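Cytoplasmic protein (Bacillus cereus, PDB 2O3L) is of unknown function but belongs to the DUF1048 family and forms a small, all-helical left-handed superhelix. Local coordinates at residues Asp38-His41 / Ile42-Glu45; Tyr17-Val20 / Phe21-Gln25. All coordinates share one frame; numbering follows the deposited sequence.

Contact 1. Residues Asp38-His41 / Ile42-Glu45; sequences DMLH and IQYE
Ile42 N and Asp38 O join at 3.0 Å in the first of four successive i to i+4 bonds that run through this piece of helix 36-56. Gln43 binds Met39, Tyr44 binds Leu40 and Glu45 binds His41 in the same way. The shortest link is Tyr44 N to Leu40 O, 2.9 Å, with the nitrogen almost on the line of the C=O bond.

That oxygen does a second job. It sits under one face of the Tyr44 ring, 3.2 Å from the ring plane and shifted toward the rim. The ring gets there because CG stands anti to the carbonyl carbon (chi1 -58°), which folds the aromatic back over the preceding turn. Leu40 then runs alongside it, pointing the same way: CB lies 4.1 Å from Tyr44 CZ, and CD2 comes within 3.8 Å of Tyr44 OH. His41 turns the edge of its imidazole to Tyr44, the two CD2 atoms being 4.3 Å apart.

On the flank facing helix 68-82, Ile42 reaches back along the helix, and its CG1 rests 3.1 Å from Asp38 O. Met39, a selenomethionine built in two conformers, lies beside Ile42 in one of them, so that pairing is tentative. Gln43 extends past Met39 O, with CG 3.2 Å away.

With Leu40 O covering one face of its ring, Tyr44 also touches Glu2, Tyr3 and Met6 of helix 2-11, and Leu40 joins it on Tyr3. The amide of Gln43 is held unevenly: Gln43 OE1 takes a weak hydrogen bond from Gln25 NE2, while Gln43 NE2 is buried with no partner in the model, so the polar grip on this group is probably slight.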
ATOM      1  N   ASP A  38      -6.743  -8.200   7.785  1.00 33.86           N
ATOM      2  CA  ASP A  38      -5.825  -8.669   6.747  1.00 35.41           C
ATOM      3  C   ASP A  38      -5.464  -7.576   5.773  1.00 36.76           C
ATOM      4  O   ASP A  38      -4.308  -7.409   5.394  1.00 35.96           O
ATOM      5  CB  ASP A  38      -6.442  -9.839   5.981  1.00 35.15           C
ATOM      6  CG  ASP A  38      -6.645 -11.075   6.839  1.00 33.33           C
ATOM      7  OD1 ASP A  38      -6.096 -11.231   7.973  1.00 35.54           O
ATOM      8  OD2 ASP A  38      -7.400 -11.934   6.360  1.00 44.74           O
HETATM    9  N   MSE A  39      -6.478  -6.836   5.333  1.00 37.52           N
HETATM   10  CA  MSE A  39      -6.251  -5.728   4.425  0.50 35.54           C
HETATM   11  C   MSE A  39      -5.378  -4.650   5.077  1.00 33.28           C
HETATM   12  O   MSE A  39      -4.506  -4.113   4.421  1.00 31.89           O
HETATM   13  CB  MSE A  39      -7.584  -5.145   3.913  0.50 35.80           C
HETATM   14  CG  MSE A  39      -8.413  -6.137   3.066  0.50 43.46           C
HETATM   15 SE   MSE A  39      -7.464  -7.020   1.529  0.35 47.41          SE
HETATM   16  CE  MSE A  39      -7.954  -5.898   0.144  0.50 53.94           C
ATOM     17  N   LEU A  40      -5.589  -4.373   6.359  1.00 33.56           N
ATOM     18  CA  LEU A  40      -4.756  -3.407   7.067  1.00 32.16           C
ATOM     19  C   LEU A  40      -3.316  -3.940   7.213  1.00 32.19           C
ATOM     20  O   LEU A  40      -2.375  -3.205   7.015  1.00 31.96           O
ATOM     21  CB  LEU A  40      -5.303  -3.110   8.455  1.00 34.33           C
ATOM     22  CG  LEU A  40      -6.517  -2.160   8.489  1.00 37.77           C
ATOM     23  CD1 LEU A  40      -7.140  -2.230   9.845  1.00 38.82           C
ATOM     24  CD2 LEU A  40      -6.114  -0.707   8.045  1.00 39.70           C
ATOM     25  N   HIS A  41      -3.158  -5.208   7.589  1.00 29.89           N
ATOM     26  CA  HIS A  41      -1.794  -5.766   7.698  1.00 30.06           C
ATOM     27  C   HIS A  41      -1.057  -5.643   6.354  1.00 30.41           C
ATOM     28  O   HIS A  41       0.091  -5.238   6.310  1.00 32.09           O
ATOM     29  CB  HIS A  41      -1.836  -7.183   8.261  1.00 29.26           C
ATOM     30  CG  HIS A  41      -2.205  -7.214   9.709  1.00 31.85           C
ATOM     31  ND1 HIS A  41      -2.967  -8.207  10.279  1.00 33.09           N
ATOM     32  CD2 HIS A  41      -1.926  -6.337  10.700  1.00 37.47           C
ATOM     33  CE1 HIS A  41      -3.126  -7.947  11.560  1.00 44.03           C
ATOM     34  NE2 HIS A  41      -2.511  -6.814  11.837  1.00 38.90           N
ATOM     35  N   ILE A  42      -1.749  -5.879   5.250  1.00 32.89           N
ATOM     36  CA  ILE A  42      -1.116  -5.802   3.937  1.00 39.36           C
ATOM     37  C   ILE A  42      -0.737  -4.363   3.645  1.00 37.71           C
ATOM     38  O   ILE A  42       0.314  -4.092   3.083  1.00 38.14           O
ATOM     39  CB  ILE A  42      -2.061  -6.292   2.797  1.00 40.19           C
ATOM     40  CG1 ILE A  42      -2.401  -7.757   2.954  1.00 47.72           C
ATOM     41  CG2 ILE A  42      -1.403  -6.112   1.447  1.00 50.26           C
ATOM     42  CD1 ILE A  42      -3.725  -8.171   2.253  1.00 49.24           C
ATOM     43  N   GLN A  43      -1.599  -3.426   4.000  1.00 38.01           N
ATOM     44  CA  GLN A  43      -1.259  -2.016   3.819  1.00 38.84           C
ATOM     45  C   GLN A  43      -0.043  -1.587   4.673  1.00 37.78           C
ATOM     46  O   GLN A  43       0.772  -0.756   4.248  1.00 37.57           O
ATOM     47  CB  GLN A  43      -2.452  -1.135   4.146  1.00 39.75           C
ATOM     48  CG  GLN A  43      -3.550  -1.322   3.154  1.00 49.15           C
ATOM     49  CD  GLN A  43      -4.818  -0.612   3.555  1.00 46.91           C
ATOM     50  OE1 GLN A  43      -4.837   0.164   4.510  1.00 43.29           O
ATOM     51  NE2 GLN A  43      -5.888  -0.878   2.818  1.00 64.61           N
ATOM     52  N   TYR A  44       0.081  -2.158   5.863  1.00 35.03           N
ATOM     53  CA  TYR A  44       1.243  -1.834   6.694  1.00 36.98           C
ATOM     54  C   TYR A  44       2.535  -2.381   6.047  1.00 39.45           C
ATOM     55  O   TYR A  44       3.571  -1.686   6.038  1.00 37.92           O
ATOM     56  CB  TYR A  44       1.081  -2.302   8.132  1.00 32.80           C
ATOM     57  CG  TYR A  44      -0.164  -1.731   8.856  1.00 35.10           C
ATOM     58  CD1 TYR A  44      -0.847  -0.595   8.364  1.00 41.12           C
ATOM     59  CD2 TYR A  44      -0.619  -2.291  10.033  1.00 40.37           C
ATOM     60  CE1 TYR A  44      -1.970  -0.091   9.030  1.00 45.24           C
ATOM     61  CE2 TYR A  44      -1.745  -1.801  10.699  1.00 39.59           C
ATOM     62  CZ  TYR A  44      -2.417  -0.699  10.192  1.00 43.70           C
ATOM     63  OH  TYR A  44      -3.534  -0.207  10.847  1.00 47.05           O
ATOM     64  N   GLU A  45       2.460  -3.593   5.499  1.00 38.32           N
ATOM     65  CA  GLU A  45       3.596  -4.136   4.785  1.00 40.54           C
ATOM     66  C   GLU A  45       3.931  -3.237   3.612  1.00 38.44           C
ATOM     67  O   GLU A  45       5.106  -2.982   3.319  1.00 38.94           O
ATOM     68  CB  GLU A  45       3.359  -5.576   4.327  1.00 38.70           C
ATOM     69  CG  GLU A  45       3.253  -6.567   5.453  1.00 40.43           C
ATOM     70  CD  GLU A  45       4.564  -6.836   6.197  1.00 31.82           C
ATOM     71  OE1 GLU A  45       5.624  -6.233   5.871  1.00 38.64           O
ATOM     72  OE2 GLU A  45       4.519  -7.690   7.092  1.00 33.90           O
TER

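Contact 2. Residues Tyr17-Val20 / Phe21-Gln25; sequences YQFV and FKKIQ
Phe19 and Lys23 meet on the outer surface of helix 15-31, one turn apart in the left-handed superhelix of this DUF1048 protein. Lys23 can be traced outward. Its CB lies 3.5 Å from Val20 O, close to the backbone of the preceding turn. CG comes back along the helix to 3.4 Å from Phe19 O, the oxygen that also accepts the Lys23 N-H, and rises over one face of the phenyl ring. CD makes the tightest side-chain touch, 3.5 Å from Phe19 CE2. Then the chain bends (chi3 56°), and CE and NZ move off from the ring.

Phe19 offers this surface because its CG points anti to the backbone N (chi1 -174°), swinging the ring toward the C-terminal end of the helix. Lys22 comes to the same side of the ring plane with its CE, at an oblique slant, 3.9 Å from Phe19 CD1. Its NZ stays close by, 4.2 Å from Phe19 CE1. CG and CD of Lys23 and CE of Lys22 thus cover part of one side of a ring that remains exposed.

The other side of the helix is quite different. Tyr17 gives its hydroxyl to a hydrogen bond with Arg58 O and packs edge-to-face with Phe50, while Phe21 touches Met7 and Val10 of helix 2-11 and Ile47 of helix 36-56. Val20 and Ile24 cross at an angle on this buried side, Val20 against helix 60-64 and Ile24 against helices 36-56 and 68-82. Their methyls CG1 of Val20 and CD1 of Ile24 are 4.0 Å apart, and Ile24 CG1 settles 3.3 Å from Val20 O, the acceptor of its own N-H.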
ATOM      1  N   TYR A  17       4.172   9.150  -3.866  1.00 41.09           N
ATOM      2  CA  TYR A  17       4.002   7.955  -3.058  1.00 39.81           C
ATOM      3  C   TYR A  17       2.677   8.015  -2.290  1.00 38.87           C
ATOM      4  O   TYR A  17       1.970   7.006  -2.140  1.00 40.29           O
ATOM      5  CB  TYR A  17       5.159   7.783  -2.063  1.00 38.62           C
ATOM      6  CG  TYR A  17       6.351   7.020  -2.576  1.00 40.73           C
ATOM      7  CD1 TYR A  17       7.367   7.667  -3.317  1.00 41.34           C
ATOM      8  CD2 TYR A  17       6.496   5.642  -2.308  1.00 41.96           C
ATOM      9  CE1 TYR A  17       8.484   6.952  -3.794  1.00 36.69           C
ATOM     10  CE2 TYR A  17       7.608   4.907  -2.781  1.00 43.70           C
ATOM     11  CZ  TYR A  17       8.589   5.574  -3.521  1.00 45.19           C
ATOM     12  OH  TYR A  17       9.657   4.886  -3.975  1.00 43.02           O
ATOM     13  N   GLN A  18       2.354   9.186  -1.779  1.00 40.24           N
ATOM     14  CA  GLN A  18       1.103   9.378  -1.074  1.00 41.54           C
ATOM     15  C   GLN A  18      -0.101   9.116  -1.953  1.00 42.44           C
ATOM     16  O   GLN A  18      -1.051   8.491  -1.482  1.00 40.14           O
ATOM     17  CB  GLN A  18       1.003  10.770  -0.477  1.00 42.02           C
ATOM     18  CG  GLN A  18       2.077  11.005   0.608  1.00 40.29           C
ATOM     19  CD  GLN A  18       1.911  12.357   1.259  1.00 49.24           C
ATOM     20  OE1 GLN A  18       0.815  12.718   1.638  1.00 43.74           O
ATOM     21  NE2 GLN A  18       2.998  13.118   1.364  1.00 43.76           N
ATOM     22  N   PHE A  19      -0.068   9.580  -3.208  1.00 38.73           N
ATOM     23  CA  PHE A  19      -1.254   9.489  -4.063  1.00 37.19           C
ATOM     24  C   PHE A  19      -1.462   8.032  -4.440  1.00 36.29           C
ATOM     25  O   PHE A  19      -2.592   7.499  -4.432  1.00 36.72           O
ATOM     26  CB  PHE A  19      -1.087  10.365  -5.296  1.00 40.15           C
ATOM     27  CG  PHE A  19      -2.307  10.436  -6.152  1.00 41.96           C
ATOM     28  CD1 PHE A  19      -3.422  11.138  -5.729  1.00 47.89           C
ATOM     29  CD2 PHE A  19      -2.340   9.802  -7.393  1.00 53.24           C
ATOM     30  CE1 PHE A  19      -4.583  11.217  -6.523  1.00 50.40           C
ATOM     31  CE2 PHE A  19      -3.488   9.850  -8.192  1.00 48.56           C
ATOM     32  CZ  PHE A  19      -4.616  10.585  -7.757  1.00 51.55           C
ATOM     33  N   VAL A  20      -0.357   7.365  -4.736  1.00 36.91           N
ATOM     34  CA  VAL A  20      -0.408   5.977  -5.124  1.00 37.71           C
ATOM     35  C   VAL A  20      -0.856   5.078  -3.960  1.00 41.75           C
ATOM     36  O   VAL A  20      -1.642   4.179  -4.170  1.00 39.29           O
ATOM     37  CB  VAL A  20       0.906   5.513  -5.707  1.00 39.47           C
ATOM     38  CG1 VAL A  20       0.895   3.989  -5.938  1.00 41.30           C
ATOM     39  CG2 VAL A  20       1.120   6.250  -7.040  1.00 42.54           C
ATOM     40  N   PHE A  21      -0.349   5.338  -2.761  1.00 37.62           N
ATOM     41  CA  PHE A  21      -0.846   4.663  -1.591  1.00 41.44           C
ATOM     42  C   PHE A  21      -2.369   4.809  -1.423  1.00 38.86           C
ATOM     43  O   PHE A  21      -3.044   3.848  -1.114  1.00 39.44           O
ATOM     44  CB  PHE A  21      -0.150   5.135  -0.303  1.00 40.30           C
ATOM     45  CG  PHE A  21      -0.654   4.405   0.907  1.00 41.56           C
ATOM     46  CD1 PHE A  21      -0.175   3.150   1.212  1.00 49.86           C
ATOM     47  CD2 PHE A  21      -1.700   4.921   1.660  1.00 47.53           C
ATOM     48  CE1 PHE A  21      -0.697   2.434   2.257  1.00 46.42           C
ATOM     49  CE2 PHE A  21      -2.194   4.232   2.729  1.00 47.08           C
ATOM     50  CZ  PHE A  21      -1.702   2.968   3.020  1.00 44.87           C
ATOM     51  N   LYS A  22      -2.860   6.032  -1.547  1.00 39.43           N
ATOM     52  CA  LYS A  22      -4.283   6.316  -1.464  1.00 41.28           C
ATOM     53  C   LYS A  22      -5.083   5.560  -2.526  1.00 40.53           C
ATOM     54  O   LYS A  22      -6.171   5.047  -2.243  1.00 38.30           O
ATOM     55  CB  LYS A  22      -4.499   7.808  -1.642  1.00 40.09           C
ATOM     56  CG  LYS A  22      -5.953   8.210  -1.587  1.00 46.47           C
ATOM     57  CD  LYS A  22      -6.153   9.741  -1.578  1.00 48.34           C
ATOM     58  CE  LYS A  22      -5.966  10.381  -2.934  1.00 55.30           C
ATOM     59  NZ  LYS A  22      -6.535  11.725  -2.842  1.00 68.70           N
ATOM     60  N   LYS A  23      -4.539   5.494  -3.738  1.00 40.75           N
ATOM     61  CA  LYS A  23      -5.178   4.732  -4.822  1.00 40.27           C
ATOM     62  C   LYS A  23      -5.341   3.237  -4.410  1.00 37.42           C
ATOM     63  O   LYS A  23      -6.395   2.684  -4.514  1.00 39.06           O
ATOM     64  CB  LYS A  23      -4.411   4.887  -6.133  1.00 38.88           C
ATOM     65  CG  LYS A  23      -4.598   6.208  -6.868  1.00 38.00           C
ATOM     66  CD  LYS A  23      -3.738   6.344  -8.142  1.00 37.62           C
ATOM     67  CE  LYS A  23      -3.946   5.214  -9.166  1.00 44.49           C
ATOM     68  NZ  LYS A  23      -3.393   5.451 -10.570  1.00 42.01           N
ATOM     69  N   ILE A  24      -4.288   2.640  -3.897  1.00 39.81           N
ATOM     70  CA  ILE A  24      -4.260   1.256  -3.454  1.00 36.54           C
ATOM     71  C   ILE A  24      -5.166   0.984  -2.261  1.00 37.40           C
ATOM     72  O   ILE A  24      -5.888  -0.025  -2.217  1.00 34.26           O
ATOM     73  CB  ILE A  24      -2.837   0.881  -3.084  1.00 39.73           C
ATOM     74  CG1 ILE A  24      -1.981   0.907  -4.348  1.00 38.27           C
ATOM     75  CG2 ILE A  24      -2.802  -0.517  -2.472  1.00 36.13           C
ATOM     76  CD1 ILE A  24      -0.518   0.698  -4.084  1.00 40.62           C
ATOM     77  N   GLN A  25      -5.133   1.892  -1.290  1.00 35.72           N
ATOM     78  CA  GLN A  25      -6.030   1.776  -0.138  1.00 40.49           C
ATOM     79  C   GLN A  25      -7.495   1.776  -0.600  1.00 40.17           C
ATOM     80  O   GLN A  25      -8.307   0.909  -0.205  1.00 38.16           O
ATOM     81  CB  GLN A  25      -5.744   2.916   0.838  1.00 41.68           C
ATOM     82  CG  GLN A  25      -6.484   2.830   2.115  1.00 52.16           C
ATOM     83  CD  GLN A  25      -6.028   3.876   3.088  1.00 53.11           C
ATOM     84  OE1 GLN A  25      -5.882   5.037   2.710  1.00 57.88           O
ATOM     85  NE2 GLN A  25      -5.794   3.479   4.357  1.00 46.82           N
TER

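In the fold
Contact 2 comes first along the chain, on helix 15-31, and contact 1 follows on the next helix, 36-56. Their centres are 13 Å apart and lie on opposite sides of the chain's centre. The helices nevertheless meet: the ring of Phe21 approaches the backbone oxygen of Gln43, and the Gln25-Gln43 pair bridges the two contacts. Both contacts also reach helices 2-11 and 68-82, so this consecutive pair packs against the first and last helices of the chain. All four segments belong to the one DUF1048 family region, and the two contacts are successive helical pieces of the left-handed superhelix, each within one helix.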